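Local structure of xylose isomerase domain protein (Alicyclobacillus acidocaldarius subsp. acidocaldarius, 3U0H) at residues A[22-35]-A[54-66]. The protein is a TIM-barrel protein of the xylose isomerase-like family, probably an isomerase, with no established substrate. Residues are numbered along the deposited sequence; the frame is centred on the assembly and turned at random.
Sequences LDLARETGYRYVDV and AMFQRRGLVLANL. With EDO (1,2-ethanediol), chain F.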
ATOM      1  N   LEU A  22     -16.189  26.861  26.738  1.00 22.34           N
ATOM      2  CA  LEU A  22     -16.427  25.534  27.308  1.00 22.37           C
ATOM      3  C   LEU A  22     -17.469  25.605  28.430  1.00 23.37           C
ATOM      4  O   LEU A  22     -18.249  24.675  28.591  1.00 21.59           O
ATOM      5  CB  LEU A  22     -15.130  24.900  27.798  1.00 23.27           C
ATOM      6  CG  LEU A  22     -14.067  24.672  26.698  1.00 24.37           C
ATOM      7  CD1 LEU A  22     -12.725  24.222  27.257  1.00 23.61           C
ATOM      8  CD2 LEU A  22     -14.572  23.702  25.663  1.00 23.46           C
ATOM      9  N   ASP A  23     -17.462  26.709  29.182  1.00 24.47           N
ATOM     10  CA  ASP A  23     -18.430  26.934  30.267  1.00 28.26           C
ATOM     11  C   ASP A  23     -19.845  27.041  29.717  1.00 27.19           C
ATOM     12  O   ASP A  23     -20.780  26.475  30.262  1.00 24.05           O
ATOM     13  CB  ASP A  23     -18.120  28.236  31.048  1.00 28.13           C
ATOM     14  CG  ASP A  23     -16.958  28.093  32.053  1.00 30.84           C
ATOM     15  OD1 ASP A  23     -16.521  26.977  32.371  1.00 35.76           O
ATOM     16  OD2 ASP A  23     -16.496  29.126  32.587  1.00 38.55           O
ATOM     17  N   LEU A  24     -19.989  27.820  28.653  1.00 26.54           N
ATOM     18  CA  LEU A  24     -21.253  27.909  27.965  1.00 27.58           C
ATOM     19  C   LEU A  24     -21.752  26.496  27.478  1.00 28.18           C
ATOM     20  O   LEU A  24     -22.939  26.199  27.608  1.00 22.76           O
ATOM     21  CB  LEU A  24     -21.088  28.910  26.824  1.00 29.85           C
ATOM     22  CG  LEU A  24     -22.255  29.686  26.227  1.00 33.07           C
ATOM     23  CD1 LEU A  24     -21.659  30.899  25.523  1.00 33.42           C
ATOM     24  CD2 LEU A  24     -23.038  28.816  25.249  1.00 33.62           C
ATOM     25  N   ALA A  25     -20.865  25.644  26.928  1.00 26.62           N
ATOM     26  CA  ALA A  25     -21.293  24.313  26.475  1.00 28.79           C
ATOM     27  C   ALA A  25     -21.903  23.510  27.600  1.00 27.36           C
ATOM     28  O   ALA A  25     -22.980  22.964  27.438  1.00 27.48           O
ATOM     29  CB  ALA A  25     -20.143  23.522  25.837  1.00 29.75           C
ATOM     30  N   ARG A  26     -21.213  23.448  28.734  1.00 29.75           N
ATOM     31  CA  ARG A  26     -21.685  22.720  29.924  1.00 33.40           C
ATOM     32  C   ARG A  26     -23.012  23.310  30.385  1.00 33.78           C
ATOM     33  O   ARG A  26     -23.973  22.580  30.616  1.00 32.13           O
ATOM     34  CB  ARG A  26     -20.678  22.848  31.106  1.00 38.89           C
ATOM     35  CG  ARG A  26     -20.929  21.929  32.331  1.00 42.24           C
ATOM     36  CD  ARG A  26     -20.742  22.571  33.738  1.00 52.09           C
ATOM     37  NE  ARG A  26     -19.370  23.011  34.130  1.00 58.13           N
ATOM     38  CZ  ARG A  26     -18.900  24.281  34.113  1.00 58.59           C
ATOM     39  NH1 ARG A  26     -19.663  25.303  33.717  1.00 57.96           N
ATOM     40  NH2 ARG A  26     -17.638  24.542  34.481  1.00 58.14           N
ATOM     41  N   GLU A  27     -23.032  24.638  30.529  1.00 31.96           N
ATOM     42  CA  GLU A  27     -24.175  25.345  31.096  1.00 33.53           C
ATOM     43  C   GLU A  27     -25.402  25.136  30.245  1.00 28.78           C
ATOM     44  O   GLU A  27     -26.485  25.042  30.790  1.00 25.38           O
ATOM     45  CB  GLU A  27     -23.907  26.849  31.279  1.00 36.62           C
ATOM     46  CG  GLU A  27     -25.087  27.658  31.809  1.00 43.33           C
ATOM     47  CD  GLU A  27     -25.575  27.206  33.188  1.00 50.92           C
ATOM     48  OE1 GLU A  27     -24.714  27.046  34.085  1.00 60.70           O
ATOM     49  OE2 GLU A  27     -26.808  27.009  33.388  1.00 52.25           O
ATOM     50  N   THR A  28     -25.247  25.050  28.923  1.00 24.35           N
ATOM     51  CA  THR A  28     -26.422  24.889  28.065  1.00 22.87           C
ATOM     52  C   THR A  28     -26.739  23.396  27.795  1.00 24.06           C
ATOM     53  O   THR A  28     -27.571  23.097  26.934  1.00 23.38           O
ATOM     54  CB  THR A  28     -26.352  25.730  26.750  1.00 22.70           C
ATOM     55  OG1 THR A  28     -25.115  25.494  26.078  1.00 20.73           O
ATOM     56  CG2 THR A  28     -26.525  27.262  27.008  1.00 19.94           C
ATOM     57  N   GLY A  29     -26.106  22.479  28.553  1.00 23.12           N
ATOM     58  CA  GLY A  29     -26.449  21.078  28.533  1.00 23.60           C
ATOM     59  C   GLY A  29     -25.849  20.267  27.370  1.00 26.78           C
ATOM     60  O   GLY A  29     -26.354  19.176  27.085  1.00 26.95           O
ATOM     61  N   TYR A  30     -24.819  20.776  26.673  1.00 23.96           N
ATOM     62  CA  TYR A  30     -24.144  19.953  25.655  1.00 23.54           C
ATOM     63  C   TYR A  30     -23.078  19.055  26.282  1.00 27.90           C
ATOM     64  O   TYR A  30     -22.557  19.350  27.373  1.00 31.40           O
ATOM     65  CB  TYR A  30     -23.435  20.798  24.622  1.00 21.08           C
ATOM     66  CG  TYR A  30     -24.295  21.577  23.688  1.00 19.81           C
ATOM     67  CD1 TYR A  30     -24.803  22.797  24.052  1.00 20.43           C
ATOM     68  CD2 TYR A  30     -24.531  21.153  22.422  1.00 20.61           C
ATOM     69  CE1 TYR A  30     -25.576  23.543  23.198  1.00 20.40           C
ATOM     70  CE2 TYR A  30     -25.297  21.911  21.542  1.00 21.03           C
ATOM     71  CZ  TYR A  30     -25.822  23.115  21.944  1.00 20.01           C
ATOM     72  OH  TYR A  30     -26.613  23.902  21.105  1.00 19.90           O
ATOM     73  N   ARG A  31     -22.753  17.969  25.580  1.00 31.63           N
ATOM     74  CA  ARG A  31     -21.605  17.089  25.898  1.00 34.35           C
ATOM     75  C   ARG A  31     -20.551  17.211  24.763  1.00 30.43           C
ATOM     76  O   ARG A  31     -19.362  17.384  25.005  1.00 28.86           O
ATOM     77  CB  ARG A  31     -22.122  15.649  26.078  1.00 37.70           C
ATOM     78  CG  ARG A  31     -21.095  14.530  26.058  1.00 42.36           C
ATOM     79  CD  ARG A  31     -21.794  13.155  26.053  1.00 50.60           C
ATOM     80  NE  ARG A  31     -20.959  12.103  25.451  1.00 57.40           N
ATOM     81  CZ  ARG A  31     -21.352  10.862  25.157  1.00 62.32           C
ATOM     82  NH1 ARG A  31     -22.603  10.465  25.394  1.00 68.41           N
ATOM     83  NH2 ARG A  31     -20.476  10.007  24.625  1.00 62.49           N
ATOM     84  N   TYR A  32     -20.995  17.147  23.520  1.00 28.54           N
ATOM     85  CA  TYR A  32     -20.096  17.340  22.380  1.00 30.13           C
ATOM     86  C   TYR A  32     -19.836  18.837  22.080  1.00 30.82           C
ATOM     87  O   TYR A  32     -20.795  19.628  21.921  1.00 29.38           O
ATOM     88  CB  TYR A  32     -20.667  16.703  21.124  1.00 31.23           C
ATOM     89  CG  TYR A  32     -20.376  15.224  20.975  1.00 32.45           C
ATOM     90  CD1 TYR A  32     -19.079  14.746  20.763  1.00 32.23           C
ATOM     91  CD2 TYR A  32     -21.413  14.302  21.025  1.00 37.69           C
ATOM     92  CE1 TYR A  32     -18.848  13.381  20.608  1.00 34.38           C
ATOM     93  CE2 TYR A  32     -21.198  12.929  20.874  1.00 38.40           C
ATOM     94  CZ  TYR A  32     -19.931  12.462  20.664  1.00 37.03           C
ATOM     95  OH  TYR A  32     -19.785  11.090  20.532  1.00 41.70           O
ATOM     96  N   VAL A  33     -18.553  19.215  21.998  1.00 28.13           N
ATOM     97  CA  VAL A  33     -18.158  20.547  21.530  1.00 25.56           C
ATOM     98  C   VAL A  33     -17.181  20.485  20.353  1.00 24.86           C
ATOM     99  O   VAL A  33     -16.242  19.692  20.342  1.00 20.39           O
ATOM    100  CB  VAL A  33     -17.581  21.425  22.631  1.00 25.20           C
ATOM    101  CG1 VAL A  33     -18.697  21.827  23.569  1.00 26.20           C
ATOM    102  CG2 VAL A  33     -16.432  20.737  23.342  1.00 22.09           C
ATOM    103  N   ASP A  34     -17.499  21.294  19.347  1.00 25.51           N
ATOM    104  CA  ASP A  34     -16.618  21.609  18.253  1.00 25.53           C
ATOM    105  C   ASP A  34     -15.788  22.838  18.703  1.00 25.60           C
ATOM    106  O   ASP A  34     -16.324  23.888  19.123  1.00 25.66           O
ATOM    107  CB  ASP A  34     -17.444  21.911  16.999  1.00 27.51           C
ATOM    108  CG  ASP A  34     -16.582  21.996  15.737  1.00 30.18           C
ATOM    109  OD1 ASP A  34     -15.488  22.560  15.809  1.00 35.62           O
ATOM    110  OD2 ASP A  34     -16.978  21.497  14.679  1.00 30.93           O
ATOM    111  N   VAL A  35     -14.487  22.653  18.708  1.00 23.28           N
ATOM    112  CA  VAL A  35     -13.530  23.691  19.050  1.00 23.27           C
ATOM    113  C   VAL A  35     -12.455  23.643  17.980  1.00 22.52           C
ATOM    114  O   VAL A  35     -11.877  22.603  17.763  1.00 21.71           O
ATOM    115  CB  VAL A  35     -12.886  23.440  20.407  1.00 22.12           C
ATOM    116  CG1 VAL A  35     -11.858  24.544  20.724  1.00 22.99           C
ATOM    117  CG2 VAL A  35     -13.963  23.369  21.502  1.00 23.65           C
ATOM    118  N   ALA A  54      -7.955  18.369  31.237  1.00 29.32           N
ATOM    119  CA  ALA A  54      -8.674  18.704  32.466  1.00 31.39           C
ATOM    120  C   ALA A  54      -9.870  19.663  32.255  1.00 31.56           C
ATOM    121  O   ALA A  54     -10.903  19.476  32.888  1.00 31.32           O
ATOM    122  CB  ALA A  54      -7.700  19.269  33.515  1.00 28.93           C
HETATM  123  N   MSE A  55      -9.759  20.646  31.354  1.00 32.35           N
HETATM  124  CA  MSE A  55     -10.895  21.567  31.066  1.00 32.92           C
HETATM  125  C   MSE A  55     -12.127  20.832  30.516  1.00 28.98           C
HETATM  126  O   MSE A  55     -13.270  21.144  30.879  1.00 26.72           O
HETATM  127  CB  MSE A  55     -10.527  22.616  30.016  1.00 36.89           C
HETATM  128  CG  MSE A  55      -9.342  23.489  30.334  1.00 43.40           C
HETATM  129 SE   MSE A  55      -9.154  24.750  28.897  1.00 45.52          SE
HETATM  130  CE  MSE A  55     -10.023  26.162  29.848  1.00 38.56           C
ATOM    131  N   PHE A  56     -11.877  19.912  29.595  1.00 24.87           N
ATOM    132  CA  PHE A  56     -12.941  19.047  29.049  1.00 27.48           C
ATOM    133  C   PHE A  56     -13.492  18.078  30.104  1.00 28.35           C
ATOM    134  O   PHE A  56     -14.707  18.030  30.305  1.00 26.17           O
ATOM    135  CB  PHE A  56     -12.461  18.265  27.815  1.00 24.85           C
ATOM    136  CG  PHE A  56     -12.374  19.106  26.561  1.00 24.78           C
ATOM    137  CD1 PHE A  56     -11.376  20.081  26.409  1.00 23.92           C
ATOM    138  CD2 PHE A  56     -13.296  18.950  25.546  1.00 23.03           C
ATOM    139  CE1 PHE A  56     -11.319  20.850  25.254  1.00 24.12           C
ATOM    140  CE2 PHE A  56     -13.225  19.702  24.388  1.00 22.13           C
ATOM    141  CZ  PHE A  56     -12.241  20.650  24.240  1.00 22.00           C
ATOM    142  N   GLN A  57     -12.606  17.343  30.782  1.00 32.80           N
ATOM    143  CA  GLN A  57     -13.033  16.321  31.763  1.00 40.42           C
ATOM    144  C   GLN A  57     -13.688  16.934  33.015  1.00 39.50           C
ATOM    145  O   GLN A  57     -14.627  16.380  33.525  1.00 41.91           O
ATOM    146  CB  GLN A  57     -11.892  15.344  32.123  1.00 47.32           C
ATOM    147  CG  GLN A  57     -12.335  14.006  32.781  1.00 60.09           C
ATOM    148  CD  GLN A  57     -13.210  13.060  31.908  1.00 72.79           C
ATOM    149  OE1 GLN A  57     -14.105  12.364  32.430  1.00 86.88           O
ATOM    150  NE2 GLN A  57     -12.946  13.014  30.596  1.00 65.43           N
ATOM    151  N   ARG A  58     -13.241  18.095  33.479  1.00 40.27           N
ATOM    152  CA  ARG A  58     -13.948  18.795  34.583  1.00 42.52           C
ATOM    153  C   ARG A  58     -15.363  19.257  34.217  1.00 39.04           C
ATOM    154  O   ARG A  58     -16.159  19.522  35.109  1.00 34.71           O
ATOM    155  CB  ARG A  58     -13.162  20.018  35.082  1.00 45.84           C
ATOM    156  CG  ARG A  58     -12.016  19.651  36.020  1.00 54.52           C
ATOM    157  CD  ARG A  58     -11.306  20.858  36.655  1.00 59.25           C
ATOM    158  NE  ARG A  58     -12.195  21.797  37.370  1.00 65.05           N
ATOM    159  CZ  ARG A  58     -12.821  21.567  38.537  1.00 67.60           C
ATOM    160  NH1 ARG A  58     -12.730  20.398  39.177  1.00 69.03           N
ATOM    161  NH2 ARG A  58     -13.578  22.521  39.072  1.00 66.68           N
ATOM    162  N   ARG A  59     -15.659  19.380  32.918  1.00 33.94           N
ATOM    163  CA  ARG A  59     -16.964  19.855  32.465  1.00 31.73           C
ATOM    164  C   ARG A  59     -17.866  18.771  31.819  1.00 29.75           C
ATOM    165  O   ARG A  59     -18.955  19.067  31.342  1.00 28.44           O
ATOM    166  CB  ARG A  59     -16.756  21.028  31.506  1.00 33.50           C
ATOM    167  CG  ARG A  59     -16.283  22.301  32.199  1.00 34.73           C
ATOM    168  CD  ARG A  59     -15.853  23.392  31.234  1.00 34.90           C
ATOM    169  NE  ARG A  59     -15.376  24.547  31.987  1.00 38.63           N
ATOM    170  CZ  ARG A  59     -14.098  24.843  32.242  1.00 38.93           C
ATOM    171  NH1 ARG A  59     -13.115  24.071  31.788  1.00 39.02           N
ATOM    172  NH2 ARG A  59     -13.804  25.936  32.953  1.00 39.25           N
ATOM    173  N   GLY A  60     -17.440  17.506  31.800  1.00 29.05           N
ATOM    174  CA  GLY A  60     -18.200  16.490  31.075  1.00 26.99           C
ATOM    175  C   GLY A  60     -18.236  16.703  29.556  1.00 26.34           C
ATOM    176  O   GLY A  60     -19.212  16.316  28.920  1.00 24.42           O
ATOM    177  N   LEU A  61     -17.190  17.284  28.955  1.00 23.63           N
ATOM    178  CA  LEU A  61     -17.245  17.552  27.506  1.00 24.23           C
ATOM    179  C   LEU A  61     -16.397  16.610  26.633  1.00 23.05           C
ATOM    180  O   LEU A  61     -15.367  16.164  27.053  1.00 22.90           O
ATOM    181  CB  LEU A  61     -16.897  19.034  27.194  1.00 23.65           C
ATOM    182  CG  LEU A  61     -17.827  20.061  27.896  1.00 25.10           C
ATOM    183  CD1 LEU A  61     -17.246  21.453  27.820  1.00 23.54           C
ATOM    184  CD2 LEU A  61     -19.260  20.050  27.364  1.00 24.53           C
ATOM    185  N   VAL A  62     -16.855  16.359  25.403  1.00 23.03           N
ATOM    186  CA  VAL A  62     -16.134  15.594  24.415  1.00 23.38           C
ATOM    187  C   VAL A  62     -15.842  16.399  23.139  1.00 22.86           C
ATOM    188  O   VAL A  62     -16.758  16.952  22.506  1.00 21.51           O
ATOM    189  CB  VAL A  62     -16.923  14.342  23.999  1.00 24.60           C
ATOM    190  CG1 VAL A  62     -16.223  13.661  22.813  1.00 23.51           C
ATOM    191  CG2 VAL A  62     -17.075  13.344  25.167  1.00 23.59           C
ATOM    192  N   LEU A  63     -14.561  16.471  22.762  1.00 24.08           N
ATOM    193  CA  LEU A  63     -14.158  17.212  21.544  1.00 23.90           C
ATOM    194  C   LEU A  63     -14.719  16.455  20.376  1.00 23.03           C
ATOM    195  O   LEU A  63     -14.412  15.312  20.204  1.00 28.72           O
ATOM    196  CB  LEU A  63     -12.629  17.365  21.397  1.00 23.07           C
ATOM    197  CG  LEU A  63     -12.064  18.071  20.140  1.00 22.88           C
ATOM    198  CD1 LEU A  63     -12.390  19.567  20.231  1.00 22.92           C
ATOM    199  CD2 LEU A  63     -10.562  17.870  19.909  1.00 20.33           C
ATOM    200  N   ALA A  64     -15.519  17.118  19.560  1.00 24.42           N
ATOM    201  CA  ALA A  64     -16.226  16.484  18.457  1.00 24.74           C
ATOM    202  C   ALA A  64     -15.331  16.114  17.237  1.00 25.07           C
ATOM    203  O   ALA A  64     -15.627  15.168  16.512  1.00 27.53           O
ATOM    204  CB  ALA A  64     -17.341  17.440  17.994  1.00 21.15           C
ATOM    205  N   ASN A  65     -14.317  16.931  16.945  1.00 24.16           N
ATOM    206  CA  ASN A  65     -13.630  16.870  15.645  1.00 22.93           C
ATOM    207  C   ASN A  65     -12.344  17.691  15.656  1.00 23.37           C
ATOM    208  O   ASN A  65     -12.159  18.599  16.486  1.00 20.81           O
ATOM    209  CB  ASN A  65     -14.578  17.448  14.596  1.00 24.69           C
ATOM    210  CG  ASN A  65     -14.038  17.428  13.169  1.00 25.04           C
ATOM    211  OD1 ASN A  65     -13.604  16.381  12.633  1.00 25.42           O
ATOM    212  ND2 ASN A  65     -14.105  18.601  12.526  1.00 24.81           N
ATOM    213  N   LEU A  66     -11.440  17.366  14.728  1.00 21.95           N
ATOM    214  CA  LEU A  66     -10.316  18.182  14.487  1.00 20.55           C
ATOM    215  C   LEU A  66     -10.349  18.696  13.076  1.00 22.50           C
ATOM    216  O   LEU A  66     -10.016  17.943  12.114  1.00 23.15           O
ATOM    217  CB  LEU A  66      -9.036  17.359  14.691  1.00 21.77           C
ATOM    218  CG  LEU A  66      -7.694  17.948  14.220  1.00 21.71           C
ATOM    219  CD1 LEU A  66      -7.472  19.338  14.887  1.00 20.28           C
ATOM    220  CD2 LEU A  66      -6.480  17.007  14.475  1.00 20.91           C
TER
HETATM  221  C1  EDO F 282     -13.607  23.635  13.195  1.00 58.20           C
HETATM  222  O1  EDO F 282     -14.491  24.395  14.078  1.00 58.57           O
HETATM  223  C2  EDO F 282     -13.366  22.187  13.663  1.00 57.52           C
HETATM  224  O2  EDO F 282     -14.534  21.326  13.568  1.00 52.05           O
HETATM  225  O   HOH W   1     -10.596  21.139  16.185  1.00 44.96           O
HETATM  226  O   HOH W   2     -14.020  20.287  16.989  1.00 45.33           O
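R59 reaches across to D23 with its guanidinium edge: NE donates to D23 OD1 at 2.7 Å, met nearly in line with the carboxylate C–O, while NH2 adds a weak second bond to the same oxygen. The pairing is skewed, since carboxylate and guanidinium planes stand 47° apart. The chain of R59 is extended from CG to NE, and NH1 turns back to the carbonyl oxygen of M55, so the group is held from two directions. R26 lays one guanidinium face over R59 CD; its NH2 lies 3.4 Å from R59 NE, a meeting of like charges that D23 OD1, also weakly bonded to R26, probably offsets. With an alanine at R59, the D23 carboxylate would probably lose the stronger of these two cationic partners, and L22 would be uncovered along one flank. Deeper in, L22 crosses F56 at about a right angle, with CD2 4.1 Å above one ring face, offset toward the rim. V33 CG2, set between backbone N and carbonyl carbon (CG1 at chi1 -71°), approaches the same ring obliquely, 3.5 Å from F56 CE2. L61 fills the angle between helix 18-27 and strand 32-33, its CD1 against L22 and its CD2 against A25 and V33. Both segments run from a helix into the next strand of the TIM barrel; strands 32-33 and 62-67 are adjacent and parallel, joined by backbone hydrogen bonds from V62 N to R31 O, V33 N to V62 O (2.9 Å) and A64 N to V33 O. On the sheet face opposite V33 and L63, Y32 and V62 lie side by side, pointing the same way, with Y32 CE1 3.4 Å from V62 CG1. Near the end of this pairing, D34 OD1 accepts from O1 of 1,2-ethanediol, probably from the crystallisation liquor, at 2.7 Å, while D34 OD2 is hydrogen-bonded to Y203 OH.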